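Local coordinates for fibronectin type III domain-containing protein (Simiduia agarivorans, PDB 6P2K) that probably hydrolyses the glucan backbone of xyloglucan with this zinc-binding family GH74 beta-propeller module, one part of a longer protein, at residues 319-327 and 371-379. Numbering follows the deposited sequence.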
# COMPACT_ATOMS: atom_id res chain seq x y z
N GLY B 319 -26.70 0.68 -19.69
CA GLY B 319 -25.58 1.31 -20.35
C GLY B 319 -25.88 1.89 -21.71
O GLY B 319 -25.02 2.58 -22.28
N SER B 320 -27.08 1.66 -22.25
CA SER B 320 -27.39 2.12 -23.60
C SER B 320 -27.89 3.56 -23.65
O SER B 320 -28.13 4.07 -24.75
CB SER B 320 -28.43 1.19 -24.24
OG SER B 320 -29.69 1.30 -23.61
N TRP B 321 -28.06 4.22 -22.51
CA TRP B 321 -28.41 5.63 -22.50
C TRP B 321 -27.77 6.30 -21.29
O TRP B 321 -27.50 5.65 -20.27
CB TRP B 321 -29.93 5.85 -22.50
CG TRP B 321 -30.71 5.00 -21.53
CD1 TRP B 321 -31.06 3.69 -21.70
CD2 TRP B 321 -31.24 5.40 -20.26
NE1 TRP B 321 -31.78 3.25 -20.61
CE2 TRP B 321 -31.90 4.28 -19.71
CE3 TRP B 321 -31.22 6.60 -19.54
CZ2 TRP B 321 -32.53 4.33 -18.47
CZ3 TRP B 321 -31.85 6.64 -18.31
CH2 TRP B 321 -32.49 5.51 -17.79
N ASP B 322 -27.51 7.60 -21.42
CA ASP B 322 -26.86 8.37 -20.37
C ASP B 322 -27.87 8.69 -19.27
O ASP B 322 -28.76 9.53 -19.46
CB ASP B 322 -26.25 9.65 -20.95
CG ASP B 322 -25.63 10.54 -19.88
OD1 ASP B 322 -25.30 10.05 -18.78
OD2 ASP B 322 -25.48 11.76 -20.15
N ILE B 323 -27.73 8.04 -18.12
CA ILE B 323 -28.65 8.29 -17.01
C ILE B 323 -28.37 9.62 -16.33
O ILE B 323 -29.18 10.06 -15.49
CB ILE B 323 -28.59 7.12 -16.01
CG1 ILE B 323 -29.86 7.09 -15.15
CG2 ILE B 323 -27.32 7.18 -15.17
CD1 ILE B 323 -30.16 5.74 -14.52
N GLY B 324 -27.28 10.29 -16.67
CA GLY B 324 -26.99 11.57 -16.04
C GLY B 324 -26.62 11.39 -14.57
O GLY B 324 -26.23 10.31 -14.12
N TRP B 325 -26.74 12.49 -13.82
CA TRP B 325 -26.40 12.41 -12.40
C TRP B 325 -27.47 11.70 -11.59
O TRP B 325 -27.15 11.07 -10.57
CB TRP B 325 -26.14 13.81 -11.82
CG TRP B 325 -27.32 14.76 -11.77
CD1 TRP B 325 -27.57 15.80 -12.63
CD2 TRP B 325 -28.37 14.78 -10.79
NE1 TRP B 325 -28.72 16.45 -12.25
CE2 TRP B 325 -29.23 15.85 -11.13
CE3 TRP B 325 -28.67 14.00 -9.67
CZ2 TRP B 325 -30.37 16.15 -10.38
CZ3 TRP B 325 -29.81 14.30 -8.94
CH2 TRP B 325 -30.64 15.37 -9.30
N ASP B 326 -28.73 11.76 -12.03
CA ASP B 326 -29.85 11.21 -11.27
C ASP B 326 -30.02 9.74 -11.65
O ASP B 326 -30.69 9.40 -12.62
CB ASP B 326 -31.12 12.01 -11.55
CG ASP B 326 -32.26 11.66 -10.60
OD1 ASP B 326 -32.05 10.84 -9.68
OD2 ASP B 326 -33.36 12.21 -10.78
N TYR B 327 -29.39 8.86 -10.87
CA TYR B 327 -29.49 7.42 -11.10
C TYR B 327 -30.90 6.97 -10.74
O TYR B 327 -31.18 6.47 -9.65
CB TYR B 327 -28.43 6.67 -10.30
CG TYR B 327 -28.24 5.23 -10.73
CD1 TYR B 327 -27.43 4.91 -11.81
CD2 TYR B 327 -28.89 4.19 -10.07
CE1 TYR B 327 -27.26 3.60 -12.21
CE2 TYR B 327 -28.72 2.88 -10.46
CZ TYR B 327 -27.90 2.59 -11.54
OH TYR B 327 -27.73 1.29 -11.94
N TRP B 371 -32.08 7.17 -26.78
CA TRP B 371 -32.44 8.11 -25.72
C TRP B 371 -31.29 9.05 -25.40
O TRP B 371 -30.13 8.63 -25.29
CB TRP B 371 -32.88 7.34 -24.47
CG TRP B 371 -34.21 6.70 -24.69
CD1 TRP B 371 -34.45 5.42 -25.12
CD2 TRP B 371 -35.49 7.32 -24.54
NE1 TRP B 371 -35.80 5.21 -25.23
CE2 TRP B 371 -36.46 6.36 -24.88
CE3 TRP B 371 -35.91 8.59 -24.15
CZ2 TRP B 371 -37.82 6.63 -24.83
CZ3 TRP B 371 -37.26 8.86 -24.10
CH2 TRP B 371 -38.20 7.88 -24.44
N GLN B 372 -31.62 10.33 -25.25
CA GLN B 372 -30.63 11.40 -25.07
C GLN B 372 -30.93 12.16 -23.79
O GLN B 372 -32.08 12.52 -23.52
CB GLN B 372 -30.64 12.36 -26.27
CG GLN B 372 -30.43 11.68 -27.62
CD GLN B 372 -30.67 12.61 -28.80
OE1 GLN B 372 -30.55 13.83 -28.68
NE2 GLN B 372 -31.01 12.03 -29.95
N ASN B 373 -29.89 12.40 -23.00
CA ASN B 373 -29.99 13.16 -21.76
C ASN B 373 -30.15 14.64 -22.09
O ASN B 373 -29.26 15.24 -22.70
CB ASN B 373 -28.75 12.89 -20.91
CG ASN B 373 -28.60 13.83 -19.71
OD1 ASN B 373 -29.38 14.75 -19.49
ND2 ASN B 373 -27.56 13.57 -18.92
N LYS B 374 -31.29 15.23 -21.69
CA LYS B 374 -31.59 16.62 -21.98
C LYS B 374 -31.77 17.45 -20.71
O LYS B 374 -32.49 18.45 -20.71
CB LYS B 374 -32.84 16.74 -22.86
CG LYS B 374 -32.71 16.08 -24.23
CD LYS B 374 -31.73 16.84 -25.11
CE LYS B 374 -31.70 16.27 -26.52
NZ LYS B 374 -31.11 17.23 -27.49
N TYR B 375 -31.12 17.05 -19.62
CA TYR B 375 -31.18 17.84 -18.39
C TYR B 375 -29.82 18.16 -17.81
O TYR B 375 -29.71 19.15 -17.07
CB TYR B 375 -32.04 17.13 -17.33
CG TYR B 375 -31.43 15.90 -16.68
CD1 TYR B 375 -31.45 14.66 -17.32
CD2 TYR B 375 -30.87 15.97 -15.41
CE1 TYR B 375 -30.91 13.54 -16.72
CE2 TYR B 375 -30.32 14.85 -14.80
CZ TYR B 375 -30.35 13.64 -15.46
OH TYR B 375 -29.81 12.53 -14.85
N SER B 376 -28.77 17.39 -18.11
CA SER B 376 -27.45 17.65 -17.55
C SER B 376 -26.40 17.24 -18.57
O SER B 376 -26.66 16.44 -19.48
CB SER B 376 -27.25 16.91 -16.23
OG SER B 376 -27.52 15.52 -16.37
N THR B 377 -25.19 17.78 -18.39
CA THR B 377 -24.11 17.59 -19.34
C THR B 377 -22.92 16.95 -18.64
O THR B 377 -22.43 17.49 -17.64
CB THR B 377 -23.70 18.93 -19.96
OG1 THR B 377 -24.86 19.58 -20.48
CG2 THR B 377 -22.69 18.71 -21.09
N PRO B 378 -22.41 15.81 -19.12
CA PRO B 378 -21.26 15.19 -18.46
C PRO B 378 -19.98 15.97 -18.73
O PRO B 378 -19.80 16.55 -19.80
CB PRO B 378 -21.20 13.80 -19.10
CG PRO B 378 -21.76 14.01 -20.48
CD PRO B 378 -22.84 15.06 -20.31
N THR B 379 -19.10 15.98 -17.74
CA THR B 379 -17.77 16.56 -17.87
C THR B 379 -16.74 15.45 -17.97
O THR B 379 -17.06 14.26 -17.97
CB THR B 379 -17.44 17.49 -16.70
OG1 THR B 379 -16.97 16.71 -15.60
CG2 THR B 379 -18.67 18.28 -16.28
O HOH W 1 -30.92 4.54 -25.92
O HOH W 2 -28.52 6.99 -26.45
O HOH W 3 -27.83 8.94 -24.01
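Tyr375 pushes its hydroxyl into the bend of loop 319-327: OH donates to Ile323 O at 2.6 Å, near the plane of the ring, and accepts from Asp326 N at 3.1 Å, so the phenol bridges both sides of the turn. With chi1 at 73°, CG sits between the backbone N and the carbonyl carbon, which carries the ring up to the loop. Its edge then meets a face of Trp325 in an offset edge-to-face pair, planes 68° apart, and Tyr375 CE2 lies 3.4 Å from Trp325 NE1; that indole nitrogen bonds to Gly12 O. The loop, which leads from strand 304-314 to strand 336-338, lies against the chain where strand 368-373, the outer strand of a four-stranded sheet consistent with a propeller blade, gives way to strand 376-379, which pairs with strand 388-395. There Asn373 OD1 accepts from Tyr375 N, an Asx turn, and from Ser376 N, extending it to an Asx motif, while ND2 reaches Asp322 OD2 at 3.0 Å from above the carboxylate plane. With an alanine here, the N-H groups of Tyr375 and Ser376 would probably lose their acceptor and Asp322 OD2 this donor. Asp322 OD1, in its own Asx turn, takes Gly324 N and also Tyr393 OH.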